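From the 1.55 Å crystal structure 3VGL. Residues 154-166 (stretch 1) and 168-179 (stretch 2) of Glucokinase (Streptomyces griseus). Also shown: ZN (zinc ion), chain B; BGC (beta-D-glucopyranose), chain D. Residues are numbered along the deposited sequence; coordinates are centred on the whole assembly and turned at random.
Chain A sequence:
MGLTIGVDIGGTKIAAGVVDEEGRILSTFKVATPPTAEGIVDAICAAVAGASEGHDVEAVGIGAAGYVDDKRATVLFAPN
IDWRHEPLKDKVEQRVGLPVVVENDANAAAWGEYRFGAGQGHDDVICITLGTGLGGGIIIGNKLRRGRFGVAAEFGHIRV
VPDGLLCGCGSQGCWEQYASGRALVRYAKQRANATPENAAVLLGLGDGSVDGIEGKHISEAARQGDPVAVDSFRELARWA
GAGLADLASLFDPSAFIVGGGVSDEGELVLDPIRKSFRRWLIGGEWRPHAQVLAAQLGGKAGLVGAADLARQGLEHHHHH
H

Stretch 1, residues 154-166: EFGHIRVVPDGLL
Stretch 2 168-179: GCGSQGCWEQYA

The two stretches run antiparallel, pairing Gly156 with Glu176, Arg159 with Cys174 and Leu166 with Gln172. Backbone bonds set the register: Glu176 N to Gly156 O 2.9 Å, Trp175 N to Ile158 O 2.8 Å, and Gly173 N to Leu165 O 2.8 Å. Gly173 O accepts from both Val160 N (2.8 Å) and Val161 N (3.2 Å). Gly173 takes positive phi (83°/9°), which favours glycine, and a CB there would clash, 1.9 Å from Val161 O. A type II turn, Val161 to Gly164, brings Leu165 back to the second stretch.

Tyr178 (m, chi2 -84°) is clamped: Val161 CG2 (t) and Leu165 CD1 (m, t) cover opposite faces, 4.0 and 3.9 Å from the ring centroid, while its OH accepts from Leu165 N at 3.0 Å. Val160 (m) sends CG2 to Tyr178 CD2 (3.5 Å) and CG1 to Trp175 CB (3.8 Å). Trp175 is t, chi2 22°, which sets its CZ3 3.8 Å from Phe155 CB (m).

Zinc and glucose draw the polar side chains together. His157 (m, chi2 -73°) bridges them: ND1 binds ZN at 2.1 Å, NE2 donates to BGC O2 at 2.9 Å. Rotamers p at Cys169 and m at Cys174 bring both SG atoms to the same ZN, each at 2.3 Å; a fourth ligand comes from elsewhere in the structure. Glu176 (p, t) OE1 accepts a hydrogen bond from BGC O1 at 2.6 Å; Glu154 (m, m) OE1 accepts one from BGC O2 at 2.7 Å.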

# COMPACT_ATOMS: atom_id res chain seq x y z
N GLU A 154 -11.93 18.60 -3.20
CA GLU A 154 -11.41 18.17 -1.90
C GLU A 154 -10.29 17.15 -2.12
O GLU A 154 -10.35 16.00 -1.66
CB GLU A 154 -12.55 17.65 -1.04
CG GLU A 154 -13.32 18.81 -0.38
CD GLU A 154 -12.42 19.62 0.52
OE1 GLU A 154 -11.61 18.98 1.24
OE2 GLU A 154 -12.53 20.88 0.48
N PHE A 155 -9.25 17.61 -2.82
CA PHE A 155 -8.18 16.71 -3.24
C PHE A 155 -7.41 16.11 -2.06
O PHE A 155 -6.81 15.02 -2.16
CB PHE A 155 -7.13 17.47 -4.06
CG PHE A 155 -7.65 18.14 -5.31
CD1 PHE A 155 -8.82 17.73 -5.95
CD2 PHE A 155 -6.89 19.16 -5.88
CE1 PHE A 155 -9.25 18.37 -7.13
CE2 PHE A 155 -7.31 19.80 -7.04
CZ PHE A 155 -8.49 19.42 -7.67
N GLY A 156 -7.44 16.81 -0.93
CA GLY A 156 -6.70 16.36 0.26
C GLY A 156 -7.16 15.03 0.79
O GLY A 156 -6.44 14.37 1.52
N HIS A 157 -8.39 14.62 0.41
CA HIS A 157 -8.96 13.39 0.95
C HIS A 157 -9.15 12.30 -0.09
O HIS A 157 -9.84 11.30 0.15
CB HIS A 157 -10.24 13.71 1.75
CG HIS A 157 -10.00 14.81 2.72
ND1 HIS A 157 -9.26 14.63 3.87
CD2 HIS A 157 -10.26 16.14 2.62
CE1 HIS A 157 -9.11 15.80 4.47
NE2 HIS A 157 -9.71 16.73 3.73
N ILE A 158 -8.46 12.45 -1.21
CA ILE A 158 -8.31 11.32 -2.15
C ILE A 158 -7.40 10.31 -1.47
O ILE A 158 -6.41 10.67 -0.85
CB ILE A 158 -7.61 11.81 -3.46
CG1 ILE A 158 -8.55 12.77 -4.21
CG2 ILE A 158 -7.20 10.62 -4.35
CD1 ILE A 158 -7.74 13.62 -5.21
N ARG A 159 -7.72 9.03 -1.57
CA ARG A 159 -6.95 8.00 -0.86
C ARG A 159 -5.75 7.61 -1.71
O ARG A 159 -5.90 7.06 -2.82
CB ARG A 159 -7.81 6.77 -0.63
CG ARG A 159 -7.07 5.71 0.16
CD ARG A 159 -7.89 4.44 0.35
NE ARG A 159 -8.03 3.69 -0.91
CZ ARG A 159 -8.58 2.49 -0.98
NH1 ARG A 159 -8.72 1.89 -2.17
NH2 ARG A 159 -8.97 1.87 0.13
N VAL A 160 -4.58 7.92 -1.20
CA VAL A 160 -3.34 7.58 -1.91
C VAL A 160 -2.69 6.33 -1.36
O VAL A 160 -1.97 5.66 -2.11
CB VAL A 160 -2.34 8.76 -1.99
CG1 VAL A 160 -2.97 9.93 -2.76
CG2 VAL A 160 -1.83 9.21 -0.63
N VAL A 161 -2.92 5.99 -0.08
CA VAL A 161 -2.36 4.75 0.50
C VAL A 161 -3.51 3.98 1.10
O VAL A 161 -4.07 4.41 2.11
CB VAL A 161 -1.30 5.02 1.60
CG1 VAL A 161 -0.86 3.70 2.25
CG2 VAL A 161 -0.09 5.73 0.99
N PRO A 162 -3.92 2.86 0.49
CA PRO A 162 -5.00 2.10 1.12
C PRO A 162 -4.60 1.71 2.56
O PRO A 162 -3.48 1.26 2.79
CB PRO A 162 -5.11 0.85 0.25
CG PRO A 162 -4.63 1.34 -1.12
CD PRO A 162 -3.46 2.25 -0.78
N ASP A 163 -5.54 1.89 3.49
CA ASP A 163 -5.28 1.56 4.90
C ASP A 163 -4.10 2.35 5.46
O ASP A 163 -3.47 1.89 6.40
CB ASP A 163 -5.13 0.03 5.11
CG ASP A 163 -6.33 -0.73 4.58
OD1 ASP A 163 -7.41 -0.60 5.19
OD2 ASP A 163 -6.17 -1.44 3.55
N GLY A 164 -3.87 3.55 4.91
CA GLY A 164 -2.74 4.41 5.35
C GLY A 164 -3.01 5.28 6.57
O GLY A 164 -3.82 4.96 7.42
N LEU A 165 -2.30 6.39 6.64
CA LEU A 165 -2.32 7.25 7.83
C LEU A 165 -3.71 7.76 8.18
O LEU A 165 -4.47 8.15 7.30
CB LEU A 165 -1.43 8.47 7.54
CG LEU A 165 0.07 8.19 7.61
CD1 LEU A 165 0.82 9.38 6.98
CD2 LEU A 165 0.53 7.93 9.08
N LEU A 166 -4.03 7.82 9.48
CA LEU A 166 -5.27 8.46 9.93
C LEU A 166 -5.32 9.93 9.55
O LEU A 166 -4.34 10.66 9.78
CB LEU A 166 -5.40 8.32 11.45
CG LEU A 166 -5.52 6.92 12.03
CD1 LEU A 166 -5.33 7.03 13.54
CD2 LEU A 166 -6.86 6.30 11.69
N GLY A 168 -7.72 13.72 9.71
CA GLY A 168 -8.72 14.48 10.45
C GLY A 168 -10.14 14.32 9.93
O GLY A 168 -11.11 14.55 10.66
N CYS A 169 -10.26 13.91 8.66
CA CYS A 169 -11.59 13.67 8.09
C CYS A 169 -12.24 12.39 8.59
O CYS A 169 -13.44 12.16 8.35
CB CYS A 169 -11.53 13.67 6.56
SG CYS A 169 -10.74 12.16 5.90
N GLY A 170 -11.47 11.56 9.29
CA GLY A 170 -11.97 10.29 9.81
C GLY A 170 -11.62 9.07 8.98
O GLY A 170 -11.88 7.92 9.40
N SER A 171 -11.04 9.32 7.81
CA SER A 171 -10.62 8.21 6.92
C SER A 171 -9.12 7.97 7.01
O SER A 171 -8.42 8.65 7.77
CB SER A 171 -10.96 8.58 5.48
OG SER A 171 -12.39 8.53 5.33
N GLN A 172 -8.63 7.00 6.23
CA GLN A 172 -7.21 6.66 6.23
C GLN A 172 -6.61 6.83 4.85
O GLN A 172 -7.25 6.53 3.84
CB GLN A 172 -7.03 5.18 6.61
CG GLN A 172 -7.13 4.91 8.09
CD GLN A 172 -7.02 3.44 8.40
OE1 GLN A 172 -5.94 2.82 8.25
NE2 GLN A 172 -8.13 2.84 8.80
N GLY A 173 -5.34 7.23 4.84
CA GLY A 173 -4.55 7.21 3.60
C GLY A 173 -4.73 8.41 2.69
O GLY A 173 -4.25 8.41 1.56
N CYS A 174 -5.42 9.43 3.19
CA CYS A 174 -5.65 10.66 2.43
C CYS A 174 -4.38 11.36 1.97
O CYS A 174 -3.36 11.44 2.70
CB CYS A 174 -6.43 11.61 3.31
SG CYS A 174 -8.04 11.02 3.79
N TRP A 175 -4.44 11.89 0.75
CA TRP A 175 -3.30 12.62 0.19
C TRP A 175 -2.72 13.66 1.16
O TRP A 175 -1.50 13.80 1.27
CB TRP A 175 -3.72 13.25 -1.15
CG TRP A 175 -2.57 13.81 -1.97
CD1 TRP A 175 -1.23 13.47 -1.90
CD2 TRP A 175 -2.71 14.71 -3.06
NE1 TRP A 175 -0.53 14.18 -2.85
CE2 TRP A 175 -1.41 14.92 -3.59
CE3 TRP A 175 -3.81 15.36 -3.64
CZ2 TRP A 175 -1.18 15.79 -4.67
CZ3 TRP A 175 -3.58 16.21 -4.73
CH2 TRP A 175 -2.27 16.43 -5.22
N GLU A 176 -3.57 14.38 1.87
CA GLU A 176 -3.05 15.44 2.72
C GLU A 176 -2.17 14.95 3.86
O GLU A 176 -1.34 15.70 4.36
CB GLU A 176 -4.17 16.36 3.21
CG GLU A 176 -4.82 16.01 4.48
CD GLU A 176 -5.67 17.19 5.03
OE1 GLU A 176 -6.14 18.01 4.23
OE2 GLU A 176 -5.85 17.27 6.27
N GLN A 177 -2.30 13.67 4.26
CA GLN A 177 -1.40 13.13 5.29
C GLN A 177 0.02 12.91 4.77
O GLN A 177 0.93 12.76 5.58
CB GLN A 177 -1.97 11.83 5.88
CG GLN A 177 -3.30 12.04 6.59
CD GLN A 177 -3.18 13.09 7.67
OE1 GLN A 177 -2.19 13.11 8.45
NE2 GLN A 177 -4.15 13.99 7.72
N TYR A 178 0.17 12.93 3.43
CA TYR A 178 1.47 12.69 2.77
C TYR A 178 2.03 13.93 2.11
O TYR A 178 3.24 14.04 1.93
CB TYR A 178 1.34 11.55 1.74
CG TYR A 178 0.87 10.27 2.39
CD1 TYR A 178 1.77 9.42 3.00
CD2 TYR A 178 -0.50 9.99 2.50
CE1 TYR A 178 1.34 8.25 3.65
CE2 TYR A 178 -0.95 8.83 3.14
CZ TYR A 178 -0.01 7.99 3.71
OH TYR A 178 -0.39 6.83 4.39
N ALA A 179 1.15 14.85 1.74
CA ALA A 179 1.60 16.10 1.12
C ALA A 179 0.85 17.27 1.75
O ALA A 179 -0.36 17.47 1.50
CB ALA A 179 1.35 16.07 -0.39
ZN ZN B . -8.83 12.85 4.91
C2 BGC D . -9.85 20.64 3.93
C3 BGC D . -10.06 21.54 2.71
C4 BGC D . -9.11 22.73 2.72
C5 BGC D . -7.70 22.20 2.91
C6 BGC D . -6.66 23.33 2.97
C1 BGC D . -8.38 20.25 3.99
O1 BGC D . -8.11 19.50 5.15
O2 BGC D . -10.63 19.45 3.73
O3 BGC D . -11.38 22.00 2.66
O4 BGC D . -9.18 23.40 1.47
O5 BGC D . -7.59 21.43 4.10
O6 BGC D . -6.93 24.21 4.04